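PDB 2FA1: probable transcriptional regulator phnF from Escherichia coli, which is probably a GntR/HutC-family transcriptional regulator, encoded in an operon for alkylphosphonate uptake and C-P lyase, present here as its effector-binding (UTRA) domain. Local coordinates for residues S18-K24 with F81-L86; V48-T53 with L64-F69; L126-L132 with Y144-R150. All coordinates share one frame; numbering follows the deposited sequence.

Contact 1: residues S18-K24 with F81-L86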
loop_
_atom_site.group_PDB
_atom_site.type_symbol
_atom_site.label_atom_id
_atom_site.label_comp_id
_atom_site.label_asym_id
_atom_site.label_seq_id
_atom_site.Cartn_x
_atom_site.Cartn_y
_atom_site.Cartn_z
ATOM N N SER A 18 6.245 0.885 14.960
ATOM C CA SER A 18 6.352 -0.589 15.028
ATOM C C SER A 18 5.151 -1.138 15.819
ATOM O O SER A 18 4.527 -0.381 16.509
ATOM C CB SER A 18 7.692 -0.996 15.698
ATOM O OG SER A 18 7.745 -0.672 17.112
ATOM N N HIS A 19 4.803 -2.438 15.698
ATOM C CA HIS A 19 3.629 -3.012 16.466
ATOM C C HIS A 19 3.846 -3.057 18.009
ATOM O O HIS A 19 4.961 -3.263 18.440
ATOM C CB HIS A 19 3.460 -4.463 15.983
ATOM C CG HIS A 19 2.207 -5.121 16.458
ATOM N ND1 HIS A 19 2.173 -5.966 17.545
ATOM C CD2 HIS A 19 0.943 -5.078 15.973
ATOM C CE1 HIS A 19 0.946 -6.413 17.713
ATOM N NE2 HIS A 19 0.175 -5.861 16.798
ATOM N N PRO A 20 2.787 -2.963 18.874
ATOM C CA PRO A 20 2.986 -3.058 20.348
ATOM C C PRO A 20 3.661 -4.313 20.904
ATOM O O PRO A 20 4.155 -4.274 22.037
ATOM C CB PRO A 20 1.557 -2.864 20.940
ATOM C CG PRO A 20 0.813 -2.223 19.840
ATOM C CD PRO A 20 1.395 -2.653 18.528
ATOM N N THR A 21 3.757 -5.392 20.097
ATOM C CA THR A 21 4.533 -6.566 20.446
ATOM C C THR A 21 5.862 -6.654 19.687
ATOM O O THR A 21 6.534 -7.688 19.767
ATOM C CB THR A 21 3.799 -7.884 20.017
ATOM O OG1 THR A 21 3.688 -7.899 18.579
ATOM C CG2 THR A 21 2.509 -7.948 20.679
ATOM N N SER A 22 6.257 -5.590 19.011
ATOM C CA SER A 22 7.545 -5.637 18.248
ATOM C C SER A 22 8.696 -5.685 19.229
ATOM O O SER A 22 8.574 -5.182 20.364
ATOM C CB SER A 22 7.720 -4.512 17.272
ATOM O OG SER A 22 8.094 -3.350 17.933
ATOM N N GLU A 23 9.739 -6.414 18.832
ATOM C CA GLU A 23 10.985 -6.478 19.631
ATOM C C GLU A 23 12.096 -5.748 18.952
ATOM O O GLU A 23 12.219 -5.799 17.737
ATOM C CB GLU A 23 11.404 -7.907 19.765
ATOM C CG GLU A 23 10.437 -8.730 20.551
ATOM C CD GLU A 23 10.546 -8.501 22.045
ATOM O OE1 GLU A 23 11.576 -7.972 22.544
ATOM O OE2 GLU A 23 9.580 -8.904 22.707
ATOM N N LYS A 24 12.964 -5.125 19.731
ATOM C CA LYS A 24 14.220 -4.543 19.165
ATOM C C LYS A 24 15.177 -5.627 18.843
ATOM O O LYS A 24 15.554 -6.426 19.754
ATOM C CB LYS A 24 14.841 -3.544 20.188
ATOM C CG LYS A 24 16.021 -2.812 19.491
ATOM C CD LYS A 24 16.629 -1.713 20.443
ATOM C CE LYS A 24 17.346 -2.317 21.676
ATOM N NZ LYS A 24 18.037 -1.193 22.447
ATOM N N PHE A 81 15.366 1.732 24.083
ATOM C CA PHE A 81 14.128 1.017 23.624
ATOM C C PHE A 81 14.347 -0.489 23.689
ATOM O O PHE A 81 15.387 -0.951 23.318
ATOM C CB PHE A 81 13.757 1.479 22.211
ATOM C CG PHE A 81 12.642 0.671 21.589
ATOM C CD1 PHE A 81 11.334 0.877 22.033
ATOM C CD2 PHE A 81 12.937 -0.292 20.647
ATOM C CE1 PHE A 81 10.261 0.118 21.462
ATOM C CE2 PHE A 81 11.871 -1.049 20.077
ATOM C CZ PHE A 81 10.569 -0.811 20.508
ATOM N N ASP A 82 13.332 -1.235 24.156
ATOM C CA ASP A 82 13.462 -2.676 24.328
ATOM C C ASP A 82 12.431 -3.419 23.480
ATOM O O ASP A 82 12.795 -4.291 22.662
ATOM C CB ASP A 82 13.243 -2.929 25.825
ATOM C CG ASP A 82 13.494 -4.350 26.241
ATOM O OD1 ASP A 82 13.995 -5.187 25.427
ATOM O OD2 ASP A 82 13.208 -4.611 27.446
ATOM N N SER A 83 11.148 -3.062 23.647
ATOM C CA SER A 83 10.067 -3.698 22.912
ATOM C C SER A 83 8.859 -2.838 22.975
ATOM O O SER A 83 8.737 -1.937 23.862
ATOM C CB SER A 83 9.784 -5.092 23.508
ATOM O OG SER A 83 9.150 -4.908 24.805
ATOM N N GLY A 84 7.913 -3.099 22.075
ATOM C CA GLY A 84 6.685 -2.372 22.074
ATOM C C GLY A 84 6.639 -1.441 20.877
ATOM O O GLY A 84 7.413 -1.643 19.895
ATOM N N SER A 85 5.704 -0.501 20.912
ATOM C CA SER A 85 5.576 0.426 19.877
ATOM C C SER A 85 6.763 1.403 20.024
ATOM O O SER A 85 6.791 2.162 21.011
ATOM C CB SER A 85 4.296 1.232 19.989
ATOM O OG SER A 85 4.267 2.243 18.996
ATOM N N LEU A 86 7.644 1.461 19.021
ATOM C CA LEU A 86 8.786 2.445 19.081
ATOM C C LEU A 86 8.268 3.897 19.042
ATOM O O LEU A 86 8.815 4.784 19.761
ATOM C CB LEU A 86 9.751 2.207 17.890
ATOM C CG LEU A 86 10.911 3.201 17.802
ATOM C CD1 LEU A 86 11.741 3.206 19.067
ATOM C CD2 LEU A 86 11.826 2.761 16.612
HETATM O O HOH W 1 12.345 -7.704 24.830
#
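The Phe-81 ring has Ser-22 OG at its edge, near the ring plane, and is approached obliquely by Lys-24 CB, 3.8 Å from Phe-81 CD2. Within its own segment Leu-86 CD1 lies over one face and Ser-83 N over the other, both toward the rim, while Phe-89 adds an edge-to-face ring partner. Beside this ring two serine hydroxyls meet the backbone of Gly-84 and Leu-86. Ser-22 OG donates to Gly-84 O at 2.7 Å, and Ser-18 OG accepts from Leu-86 N at 2.9 Å; in both serines the hydroxyl sits between the backbone N and carbonyl carbon (chi1 78° in Ser-22). A nearly straight bond from Gly-84 N to Ser-22 O (2.8 Å, 170° at the hydrogen) and one from Lys-24 N to Asp-82 O (3.1 Å) flank the single bridge of Glu-23 with Ser-83. Pro-20 O receives Gly-84 CA in a CA-H...O contact of 3.2 Å. In the conformer described, one of two, the ammonium of Lys-24 goes chiefly to Ser-27 OG. The arrangement is that of a type I turn, His-19 to Ser-22, leading into edge strand 23-31 of the UTRA domain and packed against the N-cap of helix 86-94, where Ser-85 OG caps Asp-88 N.

Contact 2: residues V48-T53 with L64-F69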
loop_
_atom_site.group_PDB
_atom_site.type_symbol
_atom_site.label_atom_id
_atom_site.label_comp_id
_atom_site.label_asym_id
_atom_site.label_seq_id
_atom_site.Cartn_x
_atom_site.Cartn_y
_atom_site.Cartn_z
ATOM N N VAL A 48 23.900 7.988 11.701
ATOM C CA VAL A 48 22.465 8.100 12.028
ATOM C C VAL A 48 22.255 7.032 13.138
ATOM O O VAL A 48 23.139 6.245 13.413
ATOM C CB VAL A 48 21.604 7.711 10.767
ATOM C CG1 VAL A 48 21.742 8.808 9.582
ATOM C CG2 VAL A 48 21.889 6.258 10.259
ATOM N N ILE A 49 21.088 7.079 13.810
ATOM C CA ILE A 49 20.743 6.063 14.797
ATOM C C ILE A 49 19.935 5.063 13.970
ATOM O O ILE A 49 18.972 5.436 13.337
ATOM C CB ILE A 49 19.875 6.681 15.911
ATOM C CG1 ILE A 49 20.702 7.693 16.750
ATOM C CG2 ILE A 49 19.324 5.539 16.804
ATOM C CD1 ILE A 49 19.737 8.554 17.669
ATOM N N HIS A 50 20.356 3.809 14.020
ATOM C CA HIS A 50 19.602 2.754 13.327
ATOM C C HIS A 50 19.047 1.814 14.393
ATOM O O HIS A 50 19.821 1.242 15.179
ATOM C CB HIS A 50 20.645 1.999 12.512
ATOM C CG HIS A 50 20.082 0.800 11.824
ATOM N ND1 HIS A 50 20.859 -0.264 11.436
ATOM C CD2 HIS A 50 18.810 0.503 11.449
ATOM C CE1 HIS A 50 20.087 -1.176 10.863
ATOM N NE2 HIS A 50 18.864 -0.695 10.784
ATOM N N LEU A 51 17.705 1.668 14.366
ATOM C CA LEU A 51 17.009 0.676 15.223
ATOM C C LEU A 51 16.376 -0.307 14.273
ATOM O O LEU A 51 15.718 0.126 13.308
ATOM C CB LEU A 51 15.882 1.372 15.985
ATOM C CG LEU A 51 16.304 1.549 17.428
ATOM C CD1 LEU A 51 17.387 2.665 17.388
ATOM C CD2 LEU A 51 15.185 1.981 18.307
ATOM N N ARG A 52 16.460 -1.610 14.597
ATOM C CA ARG A 52 15.722 -2.575 13.785
ATOM C C ARG A 52 14.734 -3.279 14.697
ATOM O O ARG A 52 15.093 -3.684 15.843
ATOM C CB ARG A 52 16.727 -3.541 13.203
ATOM C CG ARG A 52 15.991 -4.723 12.393
ATOM C CD ARG A 52 17.088 -5.670 11.919
ATOM N NE ARG A 52 17.885 -4.972 10.863
ATOM C CZ ARG A 52 19.182 -5.163 10.586
ATOM N NH1 ARG A 52 19.971 -6.019 11.286
ATOM N NH2 ARG A 52 19.740 -4.436 9.601
ATOM N N THR A 53 13.498 -3.452 14.246
ATOM C CA THR A 53 12.490 -4.149 15.102
ATOM C C THR A 53 11.922 -5.289 14.285
ATOM O O THR A 53 11.980 -5.320 13.049
ATOM C CB THR A 53 11.319 -3.218 15.496
ATOM O OG1 THR A 53 10.668 -2.670 14.319
ATOM C CG2 THR A 53 11.860 -1.920 16.340
ATOM N N LEU A 64 9.573 -6.898 9.559
ATOM C CA LEU A 64 10.858 -6.411 10.013
ATOM C C LEU A 64 10.876 -4.918 9.630
ATOM O O LEU A 64 10.479 -4.616 8.533
ATOM C CB LEU A 64 11.907 -7.058 9.120
ATOM C CG LEU A 64 13.321 -6.512 9.294
ATOM C CD1 LEU A 64 13.776 -7.154 10.641
ATOM C CD2 LEU A 64 14.193 -6.961 8.091
ATOM N N ILE A 65 11.316 -4.022 10.522
ATOM C CA ILE A 65 11.407 -2.581 10.125
ATOM C C ILE A 65 12.789 -2.070 10.530
ATOM O O ILE A 65 13.230 -2.311 11.662
ATOM C CB ILE A 65 10.351 -1.775 10.871
ATOM C CG1 ILE A 65 8.938 -2.392 10.701
ATOM C CG2 ILE A 65 10.301 -0.269 10.392
ATOM C CD1 ILE A 65 7.791 -1.642 11.409
ATOM N N ASP A 66 13.428 -1.338 9.614
ATOM C CA ASP A 66 14.666 -0.629 9.879
ATOM C C ASP A 66 14.299 0.818 10.042
ATOM O O ASP A 66 13.680 1.357 9.130
ATOM C CB ASP A 66 15.646 -0.866 8.751
ATOM C CG ASP A 66 16.276 -2.262 8.873
ATOM O OD1 ASP A 66 17.014 -2.528 9.824
ATOM O OD2 ASP A 66 15.990 -3.107 8.014
ATOM N N HIS A 67 14.634 1.425 11.161
ATOM C CA HIS A 67 14.240 2.839 11.414
ATOM C C HIS A 67 15.583 3.643 11.521
ATOM O O HIS A 67 16.482 3.233 12.233
ATOM C CB HIS A 67 13.680 2.937 12.811
ATOM C CG HIS A 67 12.489 2.088 13.037
ATOM N ND1 HIS A 67 11.196 2.553 12.942
ATOM C CD2 HIS A 67 12.421 0.826 13.488
ATOM C CE1 HIS A 67 10.365 1.554 13.248
ATOM N NE2 HIS A 67 11.079 0.503 13.591
ATOM N N TYR A 68 15.662 4.815 10.857
ATOM C CA TYR A 68 16.980 5.478 10.785
ATOM C C TYR A 68 16.618 6.937 11.201
ATOM O O TYR A 68 15.656 7.566 10.623
ATOM C CB TYR A 68 17.449 5.550 9.352
ATOM C CG TYR A 68 17.754 4.188 8.770
ATOM C CD1 TYR A 68 18.923 3.554 9.053
ATOM C CD2 TYR A 68 16.806 3.561 7.933
ATOM C CE1 TYR A 68 19.192 2.305 8.520
ATOM C CE2 TYR A 68 17.097 2.267 7.365
ATOM C CZ TYR A 68 18.284 1.675 7.689
ATOM O OH TYR A 68 18.554 0.388 7.156
ATOM N N PHE A 69 17.239 7.404 12.283
ATOM C CA PHE A 69 16.935 8.753 12.807
ATOM C C PHE A 69 18.126 9.669 12.573
ATOM O O PHE A 69 19.238 9.271 12.804
ATOM C CB PHE A 69 16.680 8.692 14.320
ATOM C CG PHE A 69 15.496 7.872 14.690
ATOM C CD1 PHE A 69 14.264 8.540 14.889
ATOM C CD2 PHE A 69 15.576 6.493 14.801
ATOM C CE1 PHE A 69 13.118 7.776 15.241
ATOM C CE2 PHE A 69 14.446 5.731 15.163
ATOM C CZ PHE A 69 13.233 6.334 15.338
HETATM O O HOH W 2 19.613 -2.626 7.499
#
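Asp-66 OD1 is gripped by two side chains of the facing strand: His-50 NE2 and Arg-52 NE each donate to it at 2.8 Å. The arginine meets the syn lone pair of Asp-66 OD1 and forms a salt bridge, its guanidinium turned 87° from the carboxylate plane; the histidine reaches the anti side, out of the carboxylate plane, with the oxygen lying close to its own ring plane. Two donors on one oxygen fix its position and probably favour the ionised carboxylate. Tyr-68 lies alongside His-50 as a slid, near-parallel neighbour, planes 15° apart and centroids 4.7 Å apart, with Tyr-68 CE1 over the rim of the imidazole. Arg-30 takes His-50 ND1. This is the more open side, where Arg-52, Asp-66 and Tyr-68 are partly exposed and a water spans Arg-52 NH2 and Tyr-68 OH.

Strands 47-57 and 60-69 form an antiparallel beta hairpin in the central sheet of the UTRA domain, and the hydrogen-bonded pairs Ile-49/Phe-69, Leu-51/His-67 and Thr-53/Ile-65 send their side chains to the opposite, buried face. All six side chains there are buried: Ile-49 CB lies 4.1 Å from Phe-69 CB, with Trp-75 and Leu-78 of helix 75-78 adjoining. With CG anti to its carbonyl carbon (chi1 -60°), the His-67 ring runs along the strands, so that Leu-51 O and Thr-53 OG1 both lie at its edge. Thr-53 OG1 and His-67 NE2 share a 3.3 Å hydrogen bond, and Glu-143 pairs with His-67 ND1.

Contact 3: residues L126-L132 with Y144-R150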
loop_
_atom_site.group_PDB
_atom_site.type_symbol
_atom_site.label_atom_id
_atom_site.label_comp_id
_atom_site.label_asym_id
_atom_site.label_seq_id
_atom_site.Cartn_x
_atom_site.Cartn_y
_atom_site.Cartn_z
ATOM N N LEU A 126 7.201 -10.096 -0.653
ATOM C CA LEU A 126 7.215 -9.171 0.496
ATOM C C LEU A 126 6.538 -7.871 0.116
ATOM O O LEU A 126 6.685 -7.464 -1.062
ATOM C CB LEU A 126 8.621 -8.816 0.937
ATOM C CG LEU A 126 9.662 -9.861 1.272
ATOM C CD1 LEU A 126 11.012 -9.137 1.485
ATOM C CD2 LEU A 126 9.145 -10.562 2.486
ATOM N N LEU A 127 5.857 -7.220 1.072
ATOM C CA LEU A 127 5.383 -5.838 0.882
ATOM C C LEU A 127 6.457 -4.976 1.504
ATOM O O LEU A 127 6.954 -5.281 2.641
ATOM C CB LEU A 127 4.076 -5.585 1.627
ATOM C CG LEU A 127 2.811 -6.011 0.873
ATOM C CD1 LEU A 127 1.536 -6.339 1.769
ATOM C CD2 LEU A 127 2.538 -4.979 -0.217
ATOM N N CYS A 128 6.878 -3.920 0.797
ATOM C CA CYS A 128 7.881 -3.045 1.326
ATOM C C CYS A 128 7.254 -1.654 1.488
ATOM O O CYS A 128 6.714 -1.117 0.495
ATOM C CB CYS A 128 9.046 -3.001 0.404
ATOM S SG CYS A 128 10.306 -1.694 0.810
ATOM N N VAL A 129 7.244 -1.114 2.723
ATOM C CA VAL A 129 6.563 0.178 2.976
ATOM C C VAL A 129 7.659 1.108 3.496
ATOM O O VAL A 129 8.336 0.811 4.524
ATOM C CB VAL A 129 5.391 0.115 3.975
ATOM C CG1 VAL A 129 4.822 1.491 4.171
ATOM C CG2 VAL A 129 4.288 -0.800 3.447
ATOM N N ARG A 130 7.835 2.246 2.830
ATOM C CA ARG A 130 8.992 3.119 3.202
ATOM C C ARG A 130 8.361 4.453 3.505
ATOM O O ARG A 130 7.430 4.930 2.784
ATOM C CB ARG A 130 9.990 3.289 2.068
ATOM C CG ARG A 130 10.698 1.955 1.636
ATOM C CD ARG A 130 11.829 2.152 0.736
ATOM N NE ARG A 130 11.357 2.472 -0.590
ATOM C CZ ARG A 130 11.821 3.458 -1.368
ATOM N NH1 ARG A 130 12.810 4.243 -0.993
ATOM N NH2 ARG A 130 11.308 3.603 -2.592
ATOM N N THR A 131 8.741 5.030 4.648
ATOM C CA THR A 131 8.052 6.244 5.090
ATOM C C THR A 131 9.042 7.293 5.571
ATOM O O THR A 131 10.032 6.960 6.102
ATOM C CB THR A 131 7.013 5.959 6.196
ATOM O OG1 THR A 131 7.630 5.592 7.430
ATOM C CG2 THR A 131 6.058 4.765 5.867
ATOM N N LEU A 132 8.740 8.582 5.354
ATOM C CA LEU A 132 9.463 9.719 5.915
ATOM C C LEU A 132 8.536 10.404 6.907
ATOM O O LEU A 132 7.312 10.672 6.623
ATOM C CB LEU A 132 9.779 10.756 4.814
ATOM C CG LEU A 132 11.016 10.383 4.047
ATOM C CD1 LEU A 132 11.236 11.506 3.007
ATOM C CD2 LEU A 132 12.242 10.260 4.955
ATOM N N TYR A 144 13.444 7.889 8.801
ATOM C CA TYR A 144 13.140 7.171 7.545
ATOM C C TYR A 144 12.976 5.711 8.014
ATOM O O TYR A 144 13.905 5.218 8.697
ATOM C CB TYR A 144 14.370 7.236 6.691
ATOM C CG TYR A 144 14.367 6.371 5.456
ATOM C CD1 TYR A 144 13.210 6.341 4.641
ATOM C CD2 TYR A 144 15.472 5.632 5.104
ATOM C CE1 TYR A 144 13.215 5.579 3.364
ATOM C CE2 TYR A 144 15.455 4.844 3.877
ATOM C CZ TYR A 144 14.337 4.846 3.057
ATOM O OH TYR A 144 14.295 4.121 1.855
ATOM N N SER A 145 11.878 5.062 7.573
ATOM C CA SER A 145 11.742 3.654 8.008
ATOM C C SER A 145 11.432 2.814 6.798
ATOM O O SER A 145 10.746 3.269 5.870
ATOM C CB SER A 145 10.680 3.503 9.051
ATOM O OG SER A 145 9.402 3.619 8.541
ATOM N N VAL A 146 11.894 1.566 6.827
ATOM C CA VAL A 146 11.645 0.676 5.717
ATOM C C VAL A 146 11.132 -0.616 6.352
ATOM O O VAL A 146 11.914 -1.262 7.081
ATOM C CB VAL A 146 12.972 0.335 5.030
ATOM C CG1 VAL A 146 12.763 -0.682 3.761
ATOM C CG2 VAL A 146 13.790 1.632 4.638
ATOM N N SER A 147 9.879 -0.939 6.065
ATOM C CA SER A 147 9.210 -2.119 6.622
ATOM C C SER A 147 9.217 -3.189 5.549
ATOM O O SER A 147 8.892 -2.911 4.379
ATOM C CB SER A 147 7.736 -1.718 6.855
ATOM O OG SER A 147 7.046 -2.746 7.469
ATOM N N LEU A 148 9.494 -4.434 5.926
ATOM C CA LEU A 148 9.392 -5.562 4.970
ATOM C C LEU A 148 8.510 -6.585 5.680
ATOM O O LEU A 148 8.776 -6.955 6.825
ATOM C CB LEU A 148 10.774 -6.222 4.708
ATOM C CG LEU A 148 11.807 -5.292 4.089
ATOM C CD1 LEU A 148 13.038 -6.147 4.082
ATOM C CD2 LEU A 148 11.311 -5.010 2.749
ATOM N N THR A 149 7.351 -6.878 5.059
ATOM C CA THR A 149 6.349 -7.744 5.644
ATOM C C THR A 149 5.979 -8.875 4.736
ATOM O O THR A 149 5.699 -8.695 3.578
ATOM C CB THR A 149 5.005 -7.055 5.880
ATOM O OG1 THR A 149 4.583 -6.354 4.674
ATOM C CG2 THR A 149 5.006 -6.076 7.023
ATOM N N ARG A 150 5.889 -10.064 5.309
ATOM C CA ARG A 150 5.537 -11.229 4.497
ATOM C C ARG A 150 4.127 -11.006 3.932
ATOM O O ARG A 150 3.128 -10.831 4.655
ATOM C CB ARG A 150 5.463 -12.469 5.472
ATOM C CG ARG A 150 6.877 -13.069 5.749
ATOM C CD ARG A 150 6.652 -14.355 6.624
ATOM N NE ARG A 150 5.890 -15.400 5.893
ATOM C CZ ARG A 150 5.958 -16.704 6.203
ATOM N NH1 ARG A 150 6.830 -17.182 7.100
ATOM N NH2 ARG A 150 5.251 -17.606 5.479
HETATM O O HOH W 3 5.905 -3.740 4.963
HETATM O O HOH W 4 7.926 2.218 7.013
#
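Different first torsions bring Arg-130 and Tyr-144 together: CG of Arg-130 is anti to its carbonyl carbon (chi1 -64°), CG of Tyr-144 anti to its backbone N (chi1 170°), and the two chains run side by side. A bend at chi3 of the arginine then brings NH1 to Tyr-144 OH, 3.2 Å away, in a nearly straight bond (172°) with the oxygen in the guanidinium plane and the phenol ring almost perpendicular to that plane. The stronger partner of the guanidinium is Glu-155 of the second subunit, which forms a salt bridge with NH2; Asn-4 O of that subunit also accepts from NH2. The same face continues in apolar contacts: Cys-128 CB meets Leu-148 CD2 at 3.8 Å, and Leu-132 CD2 reaches Tyr-144 CD1 at 4.0 Å.

The other face is more polar. Thr-131 OG1 and Ser-145 OG share a hydrogen bond of 2.9 Å, and a water that donates to Val-129 O also lies unusually close to Ser-145 OG, so that bond is less certain. A second water joins Leu-127 O (3.0 Å) and Ser-147 OG. Six backbone bonds alternate along the pair in regular antiparallel register, the pattern of a beta hairpin, here strands 125-135 and 143-150 within the central sheet of the UTRA domain, with Arg-130, Leu-132 and Tyr-144 on one face and Leu-127 on the other reaching the second subunit.

Contacts 2 and 3 are buried hairpin pairings in the middle of one antiparallel sheet, whereas contact 1 is partly buried at the sheet's margin, where the edge strand begins. Strands 60-69 and 143-150 are neighbours, so contacts 2 and 3 join directly, probably through hydrogen bonds such as Tyr-68 N to Tyr-144 O at 2.8 Å. Contact 1 encloses contact 2 along the chain and packs on it through Leu-86, against Leu-51 and His-67; contact 3 stays about 8 Å from contact 1 at the nearest atoms. Loop carbonyls and serines dominate contact 1, a charged cluster marks contact 2, and in contact 3 an arginine reaches the second subunit.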